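Exo-arabinanase (Penicillium chrysogenum, PDB 3A72) hydrolyses the alpha-1,5-linked L-arabinan of plant cell walls, probably cutting arabinobiose units from the chain end. Local coordinates at residues I116-S121 with D129-I134; L237-S242 with P252-V257; S267-W272 with T315-V320. All coordinates share one frame; numbering follows the deposited sequence.

Contact 1. Residues I116-S121 with D129-I134; sequences IVLYAS and DFVSHI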
loop_
_atom_site.group_PDB
_atom_site.type_symbol
_atom_site.label_atom_id
_atom_site.label_comp_id
_atom_site.label_asym_id
_atom_site.label_seq_id
_atom_site.Cartn_x
_atom_site.Cartn_y
_atom_site.Cartn_z
ATOM N N ILE A 116 -14.594 -1.000 0.840
ATOM C CA ILE A 116 -13.454 -0.423 1.563
ATOM C C ILE A 116 -14.014 0.296 2.764
ATOM O O ILE A 116 -14.745 1.306 2.615
ATOM C CB ILE A 116 -12.616 0.497 0.676
ATOM C CG1 ILE A 116 -12.030 -0.258 -0.498
ATOM C CG2 ILE A 116 -11.543 1.165 1.514
ATOM C CD1 ILE A 116 -11.406 0.645 -1.553
ATOM N N VAL A 117 -13.688 -0.226 3.934
ATOM C CA VAL A 117 -14.156 0.263 5.236
ATOM C C VAL A 117 -12.972 0.824 6.023
ATOM O O VAL A 117 -11.814 0.476 5.784
ATOM C CB VAL A 117 -14.879 -0.836 5.995
ATOM C CG1 VAL A 117 -16.182 -1.219 5.286
ATOM C CG2 VAL A 117 -14.008 -2.046 6.292
ATOM N N LEU A 118 -13.298 1.695 6.960
ATOM C CA LEU A 118 -12.360 2.401 7.806
ATOM C C LEU A 118 -12.639 2.084 9.279
ATOM O O LEU A 118 -13.753 2.323 9.749
ATOM C CB LEU A 118 -12.422 3.934 7.563
ATOM C CG LEU A 118 -11.339 4.734 8.252
ATOM C CD1 LEU A 118 -9.994 4.479 7.664
ATOM C CD2 LEU A 118 -11.710 6.213 8.202
ATOM N N TYR A 119 -11.626 1.582 9.974
ATOM C CA TYR A 119 -11.600 1.304 11.399
ATOM C C TYR A 119 -10.567 2.220 12.057
ATOM O O TYR A 119 -9.573 2.627 11.470
ATOM C CB TYR A 119 -11.216 -0.186 11.656
ATOM C CG TYR A 119 -12.429 -1.083 11.512
ATOM C CD1 TYR A 119 -13.081 -1.569 12.620
ATOM C CD2 TYR A 119 -12.956 -1.427 10.271
ATOM C CE1 TYR A 119 -14.189 -2.377 12.519
ATOM C CE2 TYR A 119 -14.085 -2.200 10.133
ATOM C CZ TYR A 119 -14.707 -2.683 11.263
ATOM O OH TYR A 119 -15.865 -3.428 11.082
ATOM N N ALA A 120 -10.803 2.535 13.342
ATOM C CA ALA A 120 -9.900 3.393 14.105
ATOM C C ALA A 120 -9.607 2.772 15.458
ATOM O O ALA A 120 -10.468 2.142 16.109
ATOM C CB ALA A 120 -10.500 4.754 14.314
ATOM N N SER A 121 -8.392 3.010 15.918
ATOM C CA SER A 121 -7.928 2.654 17.228
ATOM C C SER A 121 -7.352 3.876 17.930
ATOM O O SER A 121 -6.551 4.627 17.325
ATOM C CB SER A 121 -6.800 1.599 17.127
ATOM O OG SER A 121 -6.197 1.375 18.395
ATOM N N ASP A 129 -12.597 0.250 16.427
ATOM C CA ASP A 129 -14.000 0.529 16.203
ATOM C C ASP A 129 -14.213 0.915 14.730
ATOM O O ASP A 129 -13.418 1.628 14.128
ATOM C CB ASP A 129 -14.502 1.695 17.043
ATOM C CG ASP A 129 -14.660 1.237 18.474
ATOM O OD1 ASP A 129 -15.669 0.548 18.797
ATOM O OD2 ASP A 129 -13.739 1.552 19.255
ATOM N N PHE A 130 -15.328 0.462 14.191
ATOM C CA PHE A 130 -15.749 0.864 12.830
ATOM C C PHE A 130 -16.031 2.365 12.814
ATOM O O PHE A 130 -16.712 2.859 13.710
ATOM C CB PHE A 130 -16.983 0.069 12.416
ATOM C CG PHE A 130 -17.620 0.561 11.123
ATOM C CD1 PHE A 130 -17.060 0.297 9.922
ATOM C CD2 PHE A 130 -18.787 1.287 11.157
ATOM C CE1 PHE A 130 -17.612 0.780 8.771
ATOM C CE2 PHE A 130 -19.358 1.770 9.999
ATOM C CZ PHE A 130 -18.772 1.514 8.780
ATOM N N VAL A 131 -15.579 3.041 11.768
ATOM C CA VAL A 131 -15.856 4.457 11.561
ATOM C C VAL A 131 -16.765 4.703 10.387
ATOM O O VAL A 131 -17.813 5.375 10.555
ATOM C CB VAL A 131 -14.536 5.277 11.416
ATOM C CG1 VAL A 131 -14.895 6.735 11.273
ATOM C CG2 VAL A 131 -13.600 5.069 12.596
ATOM N N SER A 132 -16.429 4.221 9.184
ATOM C CA SER A 132 -17.259 4.498 8.028
ATOM C C SER A 132 -16.919 3.531 6.885
ATOM O O SER A 132 -15.851 2.926 6.845
ATOM C CB SER A 132 -17.094 5.925 7.585
ATOM O OG SER A 132 -15.787 6.107 7.180
ATOM N N HIS A 133 -17.864 3.476 5.942
ATOM C CA HIS A 133 -17.557 2.962 4.618
ATOM C C HIS A 133 -16.934 4.084 3.803
ATOM O O HIS A 133 -17.418 5.211 3.836
ATOM C CB HIS A 133 -18.823 2.572 3.882
ATOM C CG HIS A 133 -19.589 1.480 4.540
ATOM N ND1 HIS A 133 -20.602 1.529 5.510
ATOM C CD2 HIS A 133 -19.401 0.195 4.297
ATOM C CE1 HIS A 133 -20.977 0.270 5.803
ATOM N NE2 HIS A 133 -20.248 -0.572 5.072
ATOM N N ILE A 134 -15.876 3.769 3.058
ATOM C CA ILE A 134 -15.284 4.744 2.110
ATOM C C ILE A 134 -15.927 4.582 0.745
ATOM O O ILE A 134 -16.447 5.540 0.175
ATOM C CB ILE A 134 -13.739 4.553 2.066
ATOM C CG1 ILE A 134 -13.124 4.574 3.465
ATOM C CG2 ILE A 134 -13.152 5.606 1.149
ATOM C CD1 ILE A 134 -11.619 4.579 3.545
HETATM O O HOH W 1 -11.517 2.961 18.626
#
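Phe130 meets Tyr119 in two ways: its CA lies over the phenol face, 3.8 Å from the Tyr119 ring centroid as a CH-pi contact, and its own ring turns an edge to that face. The T-shaped pair has its planes 68° apart. Phe130 CG stands anti to the backbone N (chi1 171°). Val117 CB lies at the edge of the Phe130 ring, 4.2 Å from CE1. A flat ring suits Tyr119 because it can lie over the opposing backbone, and its hydroxyl is held outside the hairpin by Thr73. The two strands are the outer pair of a blade in a six-bladed beta-propeller, and a classic beta bulge interrupts them. Leu118 O receives Val131 N at 2.8 Å and, weakly, Ser132 N at 3.3 Å. The extra residue, Val131, lays its CG2 3.6 Å from Ala120 CB, where a small methyl leaves room for the branched side chain. On the face of Leu118, the extended end of Ile134 (chi2 -172°) places CD1 4.1 Å from Leu118 CB, and the same methyl lies 4.0 Å from Ile116 CG2. Ser132 OG, on this face too, is satisfied by Leu186 O and Trp189 NE1.

Contact 2. Residues L237-S242 with P252-V257; sequences LYYRLS and PGQRLV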
loop_
_atom_site.group_PDB
_atom_site.type_symbol
_atom_site.label_atom_id
_atom_site.label_comp_id
_atom_site.label_asym_id
_atom_site.label_seq_id
_atom_site.Cartn_x
_atom_site.Cartn_y
_atom_site.Cartn_z
ATOM N N LEU A 237 5.892 0.233 -14.080
ATOM C CA LEU A 237 5.676 1.278 -13.090
ATOM C C LEU A 237 5.734 2.654 -13.751
ATOM O O LEU A 237 6.628 2.969 -14.554
ATOM C CB LEU A 237 6.714 1.214 -11.965
ATOM C CG LEU A 237 6.727 -0.110 -11.207
ATOM C CD1 LEU A 237 7.612 0.066 -9.969
ATOM C CD2 LEU A 237 5.347 -0.620 -10.865
ATOM N N TYR A 238 4.765 3.492 -13.370
ATOM C CA TYR A 238 4.643 4.891 -13.786
ATOM C C TYR A 238 4.460 5.739 -12.559
ATOM O O TYR A 238 3.985 5.277 -11.518
ATOM C CB TYR A 238 3.408 5.099 -14.715
ATOM C CG TYR A 238 3.662 4.837 -16.171
ATOM C CD1 TYR A 238 4.010 3.590 -16.656
ATOM C CD2 TYR A 238 3.549 5.873 -17.085
ATOM C CE1 TYR A 238 4.237 3.408 -18.004
ATOM C CE2 TYR A 238 3.771 5.701 -18.466
ATOM C CZ TYR A 238 4.124 4.459 -18.913
ATOM O OH TYR A 238 4.343 4.214 -20.242
ATOM N N TYR A 239 4.809 7.032 -12.669
ATOM C CA TYR A 239 4.500 7.971 -11.619
ATOM C C TYR A 239 4.038 9.285 -12.213
ATOM O O TYR A 239 4.266 9.636 -13.366
ATOM C CB TYR A 239 5.660 8.174 -10.709
ATOM C CG TYR A 239 7.046 8.487 -11.234
ATOM C CD1 TYR A 239 7.487 9.799 -11.391
ATOM C CD2 TYR A 239 7.916 7.468 -11.525
ATOM C CE1 TYR A 239 8.772 10.076 -11.852
ATOM C CE2 TYR A 239 9.205 7.749 -11.937
ATOM C CZ TYR A 239 9.635 9.028 -12.101
ATOM O OH TYR A 239 10.957 9.234 -12.470
ATOM N N ARG A 240 3.331 10.011 -11.350
ATOM C CA ARG A 240 2.880 11.386 -11.591
ATOM C C ARG A 240 3.358 12.224 -10.423
ATOM O O ARG A 240 3.428 11.781 -9.290
ATOM C CB ARG A 240 1.373 11.433 -11.734
ATOM C CG ARG A 240 0.899 10.850 -13.044
ATOM C CD ARG A 240 -0.579 10.673 -13.127
ATOM N NE ARG A 240 -0.994 9.986 -14.352
ATOM C CZ ARG A 240 -2.031 10.299 -15.100
ATOM N NH1 ARG A 240 -2.837 11.311 -14.835
ATOM N NH2 ARG A 240 -2.308 9.518 -16.137
ATOM N N LEU A 241 3.684 13.490 -10.745
ATOM C CA LEU A 241 4.160 14.445 -9.766
ATOM C C LEU A 241 3.222 15.628 -9.697
ATOM O O LEU A 241 2.913 16.238 -10.751
ATOM C CB LEU A 241 5.572 14.896 -10.174
ATOM C CG LEU A 241 6.624 13.781 -9.947
ATOM C CD1 LEU A 241 7.750 13.822 -10.920
ATOM C CD2 LEU A 241 7.077 13.829 -8.471
ATOM N N SER A 242 2.799 15.984 -8.494
ATOM C CA SER A 242 1.888 17.116 -8.279
ATOM C C SER A 242 2.146 17.713 -6.937
ATOM O O SER A 242 2.360 16.952 -5.978
ATOM C CB SER A 242 0.445 16.668 -8.324
ATOM O OG SER A 242 -0.406 17.758 -8.118
ATOM N N PRO A 252 0.962 14.572 -16.309
ATOM C CA PRO A 252 1.225 13.491 -17.285
ATOM C C PRO A 252 1.961 12.371 -16.590
ATOM O O PRO A 252 2.803 12.559 -15.728
ATOM C CB PRO A 252 2.087 14.151 -18.342
ATOM C CG PRO A 252 2.742 15.258 -17.607
ATOM C CD PRO A 252 1.741 15.803 -16.619
ATOM N N GLY A 253 1.661 11.140 -17.012
ATOM C CA GLY A 253 2.375 10.007 -16.493
ATOM C C GLY A 253 3.790 9.915 -17.016
ATOM O O GLY A 253 4.030 10.137 -18.215
ATOM N N GLN A 254 4.673 9.467 -16.169
ATOM C CA GLN A 254 6.094 9.293 -16.479
ATOM C C GLN A 254 6.495 7.847 -16.204
ATOM O O GLN A 254 6.314 7.336 -15.081
ATOM C CB GLN A 254 6.915 10.225 -15.598
ATOM C CG GLN A 254 8.398 10.206 -15.903
ATOM C CD GLN A 254 9.234 11.212 -15.126
ATOM O OE1 GLN A 254 8.707 12.189 -14.553
ATOM N NE2 GLN A 254 10.507 11.011 -15.191
ATOM N N ARG A 255 7.001 7.141 -17.192
ATOM C CA ARG A 255 7.454 5.756 -17.010
ATOM C C ARG A 255 8.740 5.797 -16.190
ATOM O O ARG A 255 9.677 6.550 -16.473
ATOM C CB ARG A 255 7.683 5.084 -18.350
ATOM C CG ARG A 255 8.103 3.642 -18.229
ATOM C CD ARG A 255 8.280 2.936 -19.551
ATOM N NE ARG A 255 7.029 2.698 -20.257
ATOM C CZ ARG A 255 6.503 1.558 -20.638
ATOM N NH1 ARG A 255 7.103 0.357 -20.425
ATOM N NH2 ARG A 255 5.334 1.537 -21.283
ATOM N N LEU A 256 8.819 4.941 -15.176
ATOM C CA LEU A 256 10.045 4.822 -14.374
ATOM C C LEU A 256 11.083 4.082 -15.206
ATOM O O LEU A 256 10.854 2.927 -15.592
ATOM C CB LEU A 256 9.705 4.142 -13.042
ATOM C CG LEU A 256 10.771 4.120 -11.975
ATOM C CD1 LEU A 256 10.141 3.869 -10.624
ATOM C CD2 LEU A 256 11.873 3.071 -12.236
ATOM N N VAL A 257 12.242 4.708 -15.460
ATOM C CA VAL A 257 13.302 4.125 -16.246
ATOM C C VAL A 257 14.509 3.882 -15.343
ATOM O O VAL A 257 14.917 4.799 -14.587
ATOM C CB VAL A 257 13.679 5.026 -17.428
ATOM C CG1 VAL A 257 14.852 4.415 -18.215
ATOM C CG2 VAL A 257 12.418 5.252 -18.316
HETATM O O HOH W 2 8.690 1.256 -15.252
HETATM O O HOH W 3 12.657 7.565 -14.689
HETATM O O HOH W 4 4.116 13.801 -13.736
#
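Arg255 starts over the ring of Tyr238: its CB lies 3.9 Å from the ring centroid, 20° off the normal, a CH-pi contact. CG lies 3.9 Å from Tyr238 CE1, and CD is still 4.2 Å from Tyr238 OH. The bend at chi3 (-70°) then brings NE to 3.1 Å from Tyr238 OH, to which it bonds, while NH2 adds a weak bond to the same oxygen. CZ, between the two nitrogens, is 3.4 Å from Tyr238 OH, and Tyr238 CE1 lies over a face of the guanidinium. The guanidinium plane stands 69° from the ring, and the group also makes a cation-pi contact with Phe228. Arginine suits the place because its methylenes can lie on an aromatic face while its tip reaches polar partners.

On the other face of this antiparallel hairpin, at the outer edge of a propeller blade, Gln254 runs extended beside Tyr239, with OE1 3.4 Å from Tyr239 CE1. Leu256 CB fits at the edge of that ring, 3.8 Å from Tyr239 CE2. The Tyr239 hydroxyl is held by Gly299 O and Trp303 NE1. Backbone bonds between Tyr239 and Gln254 run both ways. Two bent N-H contacts from one cation, one of them weak, would probably polarise Tyr238 OH modestly as an acceptor.

Contact 3. Residues S267-W272 with T315-V320; sequences SPYAVW and TRALRV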
loop_
_atom_site.group_PDB
_atom_site.type_symbol
_atom_site.label_atom_id
_atom_site.label_comp_id
_atom_site.label_asym_id
_atom_site.label_seq_id
_atom_site.Cartn_x
_atom_site.Cartn_y
_atom_site.Cartn_z
ATOM N N SER A 267 2.522 -3.646 -8.891
ATOM C CA SER A 267 2.374 -3.429 -7.470
ATOM C C SER A 267 3.494 -2.641 -6.814
ATOM O O SER A 267 4.244 -3.180 -5.992
ATOM C CB SER A 267 2.170 -4.759 -6.752
ATOM O OG SER A 267 3.323 -5.575 -6.728
ATOM N N PRO A 268 3.594 -1.367 -7.120
ATOM C CA PRO A 268 4.706 -0.566 -6.577
ATOM C C PRO A 268 4.493 -0.160 -5.137
ATOM O O PRO A 268 3.377 -0.080 -4.614
ATOM C CB PRO A 268 4.660 0.695 -7.458
ATOM C CG PRO A 268 3.182 0.862 -7.765
ATOM C CD PRO A 268 2.702 -0.550 -7.982
ATOM N N TYR A 269 5.600 0.211 -4.500
ATOM C CA TYR A 269 5.575 0.926 -3.237
ATOM C C TYR A 269 6.669 1.988 -3.321
ATOM O O TYR A 269 7.738 1.720 -3.868
ATOM C CB TYR A 269 5.760 -0.026 -2.028
ATOM C CG TYR A 269 5.022 0.519 -0.804
ATOM C CD1 TYR A 269 3.753 0.035 -0.499
ATOM C CD2 TYR A 269 5.535 1.531 0.006
ATOM C CE1 TYR A 269 3.049 0.514 0.577
ATOM C CE2 TYR A 269 4.814 2.030 1.059
ATOM C CZ TYR A 269 3.579 1.518 1.348
ATOM O OH TYR A 269 2.807 1.985 2.397
ATOM N N ALA A 270 6.435 3.170 -2.780
ATOM C CA ALA A 270 7.424 4.258 -2.802
ATOM C C ALA A 270 7.485 4.919 -1.422
ATOM O O ALA A 270 6.443 5.133 -0.791
ATOM C CB ALA A 270 7.060 5.318 -3.805
ATOM N N VAL A 271 8.679 5.299 -1.028
ATOM C CA VAL A 271 8.971 6.035 0.198
ATOM C C VAL A 271 10.091 7.051 -0.112
ATOM O O VAL A 271 10.718 6.979 -1.158
ATOM C CB VAL A 271 9.385 5.094 1.356
ATOM C CG1 VAL A 271 8.227 4.224 1.752
ATOM C CG2 VAL A 271 10.628 4.292 1.010
ATOM N N TRP A 272 10.317 7.933 0.833
ATOM C CA TRP A 272 11.379 8.927 0.743
ATOM C C TRP A 272 12.121 9.001 2.082
ATOM O O TRP A 272 11.508 9.014 3.121
ATOM C CB TRP A 272 10.814 10.301 0.322
ATOM C CG TRP A 272 11.883 11.366 0.314
ATOM C CD1 TRP A 272 12.697 11.701 -0.691
ATOM C CD2 TRP A 272 12.241 12.223 1.409
ATOM N NE1 TRP A 272 13.561 12.708 -0.333
ATOM C CE2 TRP A 272 13.293 13.050 0.974
ATOM C CE3 TRP A 272 11.766 12.371 2.715
ATOM C CZ2 TRP A 272 13.891 14.005 1.774
ATOM C CZ3 TRP A 272 12.353 13.321 3.539
ATOM C CH2 TRP A 272 13.383 14.116 3.060
ATOM N N THR A 315 3.134 -6.513 -3.993
ATOM C CA THR A 315 3.007 -5.245 -3.279
ATOM C C THR A 315 3.872 -5.163 -2.010
ATOM O O THR A 315 3.477 -4.682 -0.959
ATOM C CB THR A 315 1.512 -4.888 -3.057
ATOM O OG1 THR A 315 1.442 -3.469 -2.723
ATOM C CG2 THR A 315 0.775 -5.659 -2.022
ATOM N N ARG A 316 5.119 -5.628 -2.167
ATOM C CA ARG A 316 6.104 -5.558 -1.101
ATOM C C ARG A 316 6.163 -4.147 -0.559
ATOM O O ARG A 316 6.240 -3.184 -1.320
ATOM C CB ARG A 316 7.455 -6.051 -1.636
ATOM C CG ARG A 316 8.521 -6.213 -0.580
ATOM C CD ARG A 316 9.789 -6.833 -1.131
ATOM N NE ARG A 316 10.425 -5.904 -2.061
ATOM C CZ ARG A 316 11.620 -6.095 -2.594
ATOM N NH1 ARG A 316 12.369 -7.137 -2.250
ATOM N NH2 ARG A 316 12.122 -5.220 -3.477
ATOM N N ALA A 317 6.111 -4.030 0.770
ATOM C CA ALA A 317 5.912 -2.748 1.443
ATOM C C ALA A 317 7.217 -2.217 1.971
ATOM O O ALA A 317 8.057 -2.935 2.522
ATOM C CB ALA A 317 4.910 -2.896 2.572
ATOM N N LEU A 318 7.434 -0.907 1.816
ATOM C CA LEU A 318 8.623 -0.210 2.275
ATOM C C LEU A 318 8.230 0.792 3.360
ATOM O O LEU A 318 7.156 1.408 3.309
ATOM C CB LEU A 318 9.270 0.579 1.139
ATOM C CG LEU A 318 9.665 -0.204 -0.107
ATOM C CD1 LEU A 318 10.265 0.724 -1.145
ATOM C CD2 LEU A 318 10.626 -1.325 0.254
ATOM N N ARG A 319 9.148 1.058 4.286
ATOM C CA ARG A 319 8.955 2.126 5.262
ATOM C C ARG A 319 10.326 2.663 5.692
ATOM O O ARG A 319 11.184 1.915 6.128
ATOM C CB ARG A 319 8.159 1.692 6.452
ATOM C CG ARG A 319 7.886 2.831 7.410
ATOM C CD ARG A 319 6.800 2.539 8.427
ATOM N NE ARG A 319 5.510 2.389 7.762
ATOM C CZ ARG A 319 4.770 3.408 7.286
ATOM N NH1 ARG A 319 5.148 4.647 7.430
ATOM N NH2 ARG A 319 3.658 3.117 6.673
ATOM N N VAL A 320 10.477 3.978 5.602
ATOM C CA VAL A 320 11.645 4.652 6.157
ATOM C C VAL A 320 11.337 4.898 7.638
ATOM O O VAL A 320 10.405 5.682 7.964
ATOM C CB VAL A 320 11.945 5.954 5.428
ATOM C CG1 VAL A 320 13.098 6.702 6.117
ATOM C CG2 VAL A 320 12.301 5.670 3.956
HETATM O O HOH W 5 6.554 -3.433 -4.127
HETATM O O HOH W 6 1.172 -1.731 -4.770
#
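Leu318 pushes its CB against the fork of Val271, 3.8 Å from CG1 and 4.0 Å from CG2, the two side chains crossing at about a right angle. Beta-branched valine suits this position, since its two methyls make a shallow notch for the leucine stem; CG1 stands anti to the carbonyl carbon (chi1 -66°), which sets it against Leu318 CB. CD1 of Leu318 goes on to Tyr269 O. Further along, Val320 CG2 touches both Val271 CG2, 3.7 Å away, and the carbonyl oxygen of Trp272. On the other flank of Leu318, the ring of Tyr269 lies across the opposing backbone, with Ala317 CA and Leu318 N beneath one face. Ala317 CA is 4.3 Å from the Tyr269 ring centroid; a small side chain here is consistent with the ring lying over the chain, with Ala317 CB 4.4 Å from Tyr269 CE1.

The strands run nearly parallel, 6° apart, with axes 6.4 Å from each other. They are edge strands of successive blades of the six-bladed propeller, close to its centre, so side chains rather than backbone bonds fill the seam. At the mouth of the seam the contact turns polar: Ser267 and Thr315 both have left-handed backbone conformations, and Thr315 N bonds to Ser267 OG at 2.9 Å. One water joins Ser267 O to Arg316 O, and another links Pro268 O with Thr315 OG1, which Arg27 also holds. Ser267 N is bound by Glu223. The Ser267 side chain is about 7 Å from a bound arabinofuranose. Apolar side chains thus fill the seam, while the polar groups and waters at its sugar end are consistent with a part in shaping the pocket.

How the contacts relate
Reading from the N terminus, contact 1 comes first and closes a seven-residue loop between strands 114-121 and 129-137 of one blade. Contact 2 follows, closing a nine-residue loop at the outer edge of the blade that begins with strand 204-212. Contact 3 then spans 42 residues, including three strands of the next blade, to reach strand 317-320, whose sheet is completed by the N-terminal strand 6-10. The three lie in series, and none nests in or crosses another. Contacts 1 and 2 stand on opposite sides of the chain's centre, their own centres 31 Å apart, while contact 3 sits nearer the middle and touches contact 2 where Leu237 packs on Pro268.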